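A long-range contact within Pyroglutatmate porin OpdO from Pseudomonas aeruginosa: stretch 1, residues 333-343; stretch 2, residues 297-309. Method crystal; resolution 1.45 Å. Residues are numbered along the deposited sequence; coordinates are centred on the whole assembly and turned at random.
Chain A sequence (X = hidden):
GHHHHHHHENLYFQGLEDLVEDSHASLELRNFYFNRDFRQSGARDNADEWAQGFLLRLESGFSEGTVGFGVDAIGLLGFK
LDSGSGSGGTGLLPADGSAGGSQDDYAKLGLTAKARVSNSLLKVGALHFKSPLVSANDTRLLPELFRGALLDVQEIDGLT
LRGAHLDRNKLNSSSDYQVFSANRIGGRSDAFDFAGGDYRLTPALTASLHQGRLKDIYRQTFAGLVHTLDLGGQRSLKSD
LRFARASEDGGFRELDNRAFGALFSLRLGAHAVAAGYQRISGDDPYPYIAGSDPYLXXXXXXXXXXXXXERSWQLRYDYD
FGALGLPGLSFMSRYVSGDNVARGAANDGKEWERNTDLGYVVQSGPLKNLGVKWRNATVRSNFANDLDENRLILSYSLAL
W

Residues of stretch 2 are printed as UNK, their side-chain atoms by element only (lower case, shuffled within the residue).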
# COMPACT_ATOMS: atom_id res chain seq x y z
N SER A 333 -10.69 9.35 -12.70
CA SER A 333 -10.93 8.26 -13.62
C SER A 333 -9.61 7.87 -14.27
O SER A 333 -8.78 8.72 -14.58
CB SER A 333 -11.99 8.64 -14.66
OG SER A 333 -12.52 7.48 -15.29
N ARG A 334 -9.42 6.58 -14.49
CA ARG A 334 -8.19 6.13 -15.12
C ARG A 334 -8.47 4.91 -15.98
O ARG A 334 -9.47 4.21 -15.79
CB ARG A 334 -7.12 5.83 -14.07
CG ARG A 334 -7.54 4.80 -13.04
CD ARG A 334 -6.50 4.63 -11.95
NE ARG A 334 -7.06 3.81 -10.89
CZ ARG A 334 -6.56 3.71 -9.66
NH1 ARG A 334 -5.44 4.35 -9.35
NH2 ARG A 334 -7.17 2.96 -8.75
N TYR A 335 -7.58 4.68 -16.94
CA TYR A 335 -7.73 3.60 -17.89
C TYR A 335 -6.34 3.03 -18.12
O TYR A 335 -5.37 3.78 -18.33
CB TYR A 335 -8.31 4.13 -19.19
CG TYR A 335 -8.42 3.10 -20.30
CD1 TYR A 335 -7.45 3.01 -21.29
CD2 TYR A 335 -9.51 2.25 -20.37
CE1 TYR A 335 -7.56 2.08 -22.33
CE2 TYR A 335 -9.62 1.32 -21.40
CZ TYR A 335 -8.64 1.24 -22.36
OH TYR A 335 -8.78 0.31 -23.38
N VAL A 336 -6.24 1.71 -18.07
CA VAL A 336 -4.98 1.03 -18.34
C VAL A 336 -5.23 -0.04 -19.39
O VAL A 336 -6.19 -0.81 -19.29
CB VAL A 336 -4.41 0.38 -17.07
CG1 VAL A 336 -3.08 -0.29 -17.36
CG2 VAL A 336 -4.25 1.42 -15.96
N SER A 337 -4.38 -0.07 -20.41
CA SER A 337 -4.49 -1.05 -21.49
C SER A 337 -3.21 -1.86 -21.57
O SER A 337 -2.11 -1.30 -21.65
CB SER A 337 -4.75 -0.32 -22.81
OG SER A 337 -4.86 -1.23 -23.90
N GLY A 338 -3.35 -3.18 -21.52
CA GLY A 338 -2.20 -4.07 -21.57
C GLY A 338 -2.25 -4.98 -22.78
O GLY A 338 -3.31 -5.43 -23.20
N ASP A 339 -1.07 -5.26 -23.33
CA ASP A 339 -0.95 -6.25 -24.39
C ASP A 339 0.38 -7.01 -24.26
O ASP A 339 1.10 -6.87 -23.26
CB ASP A 339 -1.16 -5.62 -25.78
CG ASP A 339 -0.00 -4.76 -26.24
OD1 ASP A 339 0.93 -4.51 -25.45
OD2 ASP A 339 -0.02 -4.33 -27.41
N ASN A 340 0.68 -7.83 -25.26
CA ASN A 340 1.89 -8.65 -25.26
C ASN A 340 1.89 -9.74 -24.20
O ASN A 340 2.91 -10.38 -23.96
CB ASN A 340 3.15 -7.79 -25.14
CG ASN A 340 4.39 -8.49 -25.69
OD1 ASN A 340 4.39 -8.98 -26.83
ND2 ASN A 340 5.45 -8.56 -24.89
N VAL A 341 0.75 -9.96 -23.55
CA VAL A 341 0.72 -10.93 -22.45
C VAL A 341 0.92 -12.35 -22.98
O VAL A 341 0.30 -12.75 -23.96
CB VAL A 341 -0.58 -10.82 -21.63
CG1 VAL A 341 -0.63 -11.91 -20.56
CG2 VAL A 341 -0.68 -9.44 -21.00
N ALA A 342 1.78 -13.11 -22.31
CA ALA A 342 2.00 -14.50 -22.70
C ALA A 342 0.72 -15.34 -22.52
O ALA A 342 0.07 -15.32 -21.47
CB ALA A 342 3.16 -15.10 -21.93
N ARG A 343 0.35 -16.03 -23.59
CA ARG A 343 -0.69 -17.04 -23.53
C ARG A 343 -0.04 -18.26 -24.13
O ARG A 343 0.08 -18.39 -25.34
CB ARG A 343 -1.93 -16.62 -24.34
CG ARG A 343 -2.58 -15.31 -23.86
CD ARG A 343 -4.05 -15.18 -24.28
NE ARG A 343 -4.22 -15.20 -25.73
CZ ARG A 343 -5.40 -15.25 -26.35
NH1 ARG A 343 -6.52 -15.30 -25.64
NH2 ARG A 343 -5.45 -15.27 -27.67
N UNK A 297 3.58 0.95 -11.29
CA UNK A 297 2.91 2.20 -11.65
C UNK A 297 1.50 1.97 -12.19
O UNK A 297 0.64 2.84 -12.04
c UNK A 297 5.11 3.47 -12.05
c UNK A 297 3.73 3.09 -12.63
c UNK A 297 3.85 2.44 -14.03
N UNK A 298 1.26 0.83 -12.85
CA UNK A 298 -0.05 0.56 -13.42
C UNK A 298 -0.91 -0.41 -12.59
O UNK A 298 -1.88 -0.97 -13.10
c UNK A 298 0.51 1.23 -15.82
c UNK A 298 0.08 0.10 -14.88
n UNK A 298 0.86 0.86 -17.05
o UNK A 298 0.51 2.41 -15.45
N UNK A 299 -0.56 -0.58 -11.32
CA UNK A 299 -1.39 -1.33 -10.38
C UNK A 299 -2.53 -0.42 -9.94
O UNK A 299 -2.31 0.65 -9.36
c UNK A 299 -2.74 -2.90 -5.63
c UNK A 299 -1.12 -1.51 -6.75
c UNK A 299 -0.55 -1.78 -9.17
c UNK A 299 -2.96 -3.57 -6.82
c UNK A 299 -1.35 -2.16 -7.95
c UNK A 299 -2.25 -3.21 -7.97
c UNK A 299 -1.82 -1.87 -5.60
N UNK A 300 -3.75 -0.85 -10.23
CA UNK A 300 -4.94 -0.04 -10.01
C UNK A 300 -6.00 -0.82 -9.21
O UNK A 300 -5.63 -1.61 -8.34
c UNK A 300 -5.75 -0.51 -12.39
c UNK A 300 -4.41 1.55 -11.87
c UNK A 300 -6.56 0.04 -13.56
c UNK A 300 -5.44 0.57 -11.34
N UNK A 301 -7.30 -0.59 -9.45
CA UNK A 301 -8.29 -1.10 -8.51
C UNK A 301 -8.30 -2.62 -8.45
O UNK A 301 -8.31 -3.21 -7.36
c UNK A 301 -12.11 -0.37 -8.09
c UNK A 301 -9.70 -0.58 -8.84
o UNK A 301 -12.16 0.79 -8.51
c UNK A 301 -10.77 -1.06 -7.88
n UNK A 301 -13.19 -1.07 -7.80
N UNK A 302 -8.29 -3.25 -9.61
CA UNK A 302 -8.34 -4.71 -9.65
C UNK A 302 -6.98 -5.29 -10.06
O UNK A 302 -6.36 -6.05 -9.30
c UNK A 302 -11.97 -5.07 -11.01
c UNK A 302 -9.43 -6.74 -10.69
c UNK A 302 -10.81 -4.71 -10.11
c UNK A 302 -9.44 -5.21 -10.60
N UNK A 303 -6.51 -4.92 -11.24
CA UNK A 303 -5.33 -5.55 -11.80
C UNK A 303 -4.00 -4.87 -11.53
O UNK A 303 -3.93 -3.66 -11.26
N UNK A 304 -2.94 -5.67 -11.59
CA UNK A 304 -1.60 -5.15 -11.41
C UNK A 304 -0.84 -4.93 -12.72
O UNK A 304 0.22 -4.30 -12.74
o UNK A 304 -0.88 -7.74 -12.10
o UNK A 304 -0.12 -8.26 -10.09
c UNK A 304 -0.59 -7.43 -10.91
c UNK A 304 -0.77 -6.01 -10.44
N UNK A 305 -1.40 -5.45 -13.82
CA UNK A 305 -0.75 -5.38 -15.13
C UNK A 305 0.67 -5.93 -15.05
O UNK A 305 1.59 -5.50 -15.74
c UNK A 305 -4.97 -3.21 -16.79
c UNK A 305 -4.08 -3.65 -17.75
c UNK A 305 -3.21 -3.24 -15.15
c UNK A 305 -2.75 -3.88 -17.41
c UNK A 305 -2.30 -3.66 -16.11
c UNK A 305 -4.53 -3.00 -15.48
c UNK A 305 -0.88 -3.98 -15.73
N UNK A 306 0.80 -6.96 -14.22
CA UNK A 306 2.09 -7.57 -13.94
C UNK A 306 2.23 -8.98 -14.49
O UNK A 306 3.08 -9.74 -14.05
N UNK A 307 1.37 -9.31 -15.45
CA UNK A 307 1.43 -10.62 -16.09
C UNK A 307 2.69 -10.82 -16.93
O UNK A 307 3.35 -9.85 -17.32
o UNK A 307 -1.34 -11.95 -15.48
c UNK A 307 -1.07 -10.92 -16.11
n UNK A 307 -1.86 -9.85 -16.11
c UNK A 307 0.18 -10.85 -16.95
N UNK A 308 3.02 -12.07 -17.20
CA UNK A 308 4.18 -12.40 -18.02
C UNK A 308 4.19 -11.60 -19.33
O UNK A 308 3.22 -11.62 -20.09
c UNK A 308 4.22 -13.92 -18.34
c UNK A 308 5.36 -14.24 -19.29
c UNK A 308 4.34 -14.72 -17.04
N UNK A 309 5.30 -10.89 -19.56
CA UNK A 309 5.53 -10.12 -20.80
C UNK A 309 4.63 -8.89 -20.99
O UNK A 309 4.69 -8.24 -22.04
o UNK A 309 6.51 -13.05 -22.76
c UNK A 309 6.64 -11.98 -22.12
o UNK A 309 7.71 -11.65 -21.57
c UNK A 309 5.47 -11.04 -22.03
O HOH W 1 -10.39 2.93 -8.41

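Position 297 opens the stretch with three side-chain carbons, one carrying the other two, and lies out of reach of the strand 333-343; the fork identifies Val 297. At position 298 two carbons end in one oxygen and one nitrogen, a carboxamide on a short stem. Its CB lies 4.0 Å from Val 336 CG1, and both polar atoms are hydrogen-bonded elsewhere in the structure, as suits Asn 298. Position 299 bears one carbon and a six-carbon ring with no further atom. This is Phe 299, its CA-to-CB bond pointing away from the strand.

Position 300 has four carbons, forked at the first, with one arm two carbons long; the end of that arm packs against Val 336, and the short branch lies over one face of the Arg 334 guanidinium. The residue is Ile 300, with CD1 3.6 Å from Val 336 CG2 and CG2 3.6 Å from Arg 334 NE. Three carbons at position 301, the third carrying an oxygen and a nitrogen, make Gln 301. Its OE1 accepts a hydrogen bond from water 1 at 2.8 Å from the water O; the same water O accepts a weak one from Arg 334 NH2 at 3.2 Å, linking the two side chains indirectly. Position 302 repeats the forked four-carbon pattern, but the side chain of this Ile 302 does not reach the strand. Position 303 has no side-chain atoms and is Gly 303; its O receives a 3.0 Å backbone hydrogen bond from Ile 300 N.

At position 304, two carbons with two oxygens on the second form a carboxylate, also remote from the strand: Asp 304. Position 305 carries one carbon and a bare six-carbon ring. Val 336 CG1 sits 3.3 Å from the ring centroid, 4° off the normal, in a CH-pi contact with the face of Phe 305. The absence of a side chain at Gly 338 matters here, since a CB would lie 3.1 Å from Phe 305 CD1. Position 306 lacks side-chain atoms; Gly 306 N donates a hydrogen bond to Asp 304 OD1 at 2.8 Å.

Position 307 shows two carbons, the second bearing oxygen and nitrogen, with CB 3.8 Å from Val 341 CG1. Its side-chain nitrogen and oxygen are both hydrogen-bonded to partners outside the two stretches, consistent with Asn 307. Position 308 has one carbon carrying two others, and one branch meets Ala 342 CB. This is Val 308, whose CG1 lies 3.5 Å from Ala 342 CB; its O accepts a nearly straight hydrogen bond from Ala 342 N at 3.0 Å. Position 309 has two carbons, the second carrying two oxygens, one of which approaches Ala 342 CB; this is Asp 309. Here the backbone provides the polar contact, Asn 340 ND2 donating to Asp 309 O at 3.0 Å.

The contact thus joins an irregular segment to a strand by two complementary means. Val 336 packs against Ile 300 and the face of Phe 305, with room for the ring beside Gly 338. Farther along, two hydrogen bonds to the carbonyls of Val 308 and Asp 309 fasten the end of the segment. The contact as a whole buries 610 Å², both sides summed.

Stretch 2, residues 297-309: VNFIQIGDFGNVD
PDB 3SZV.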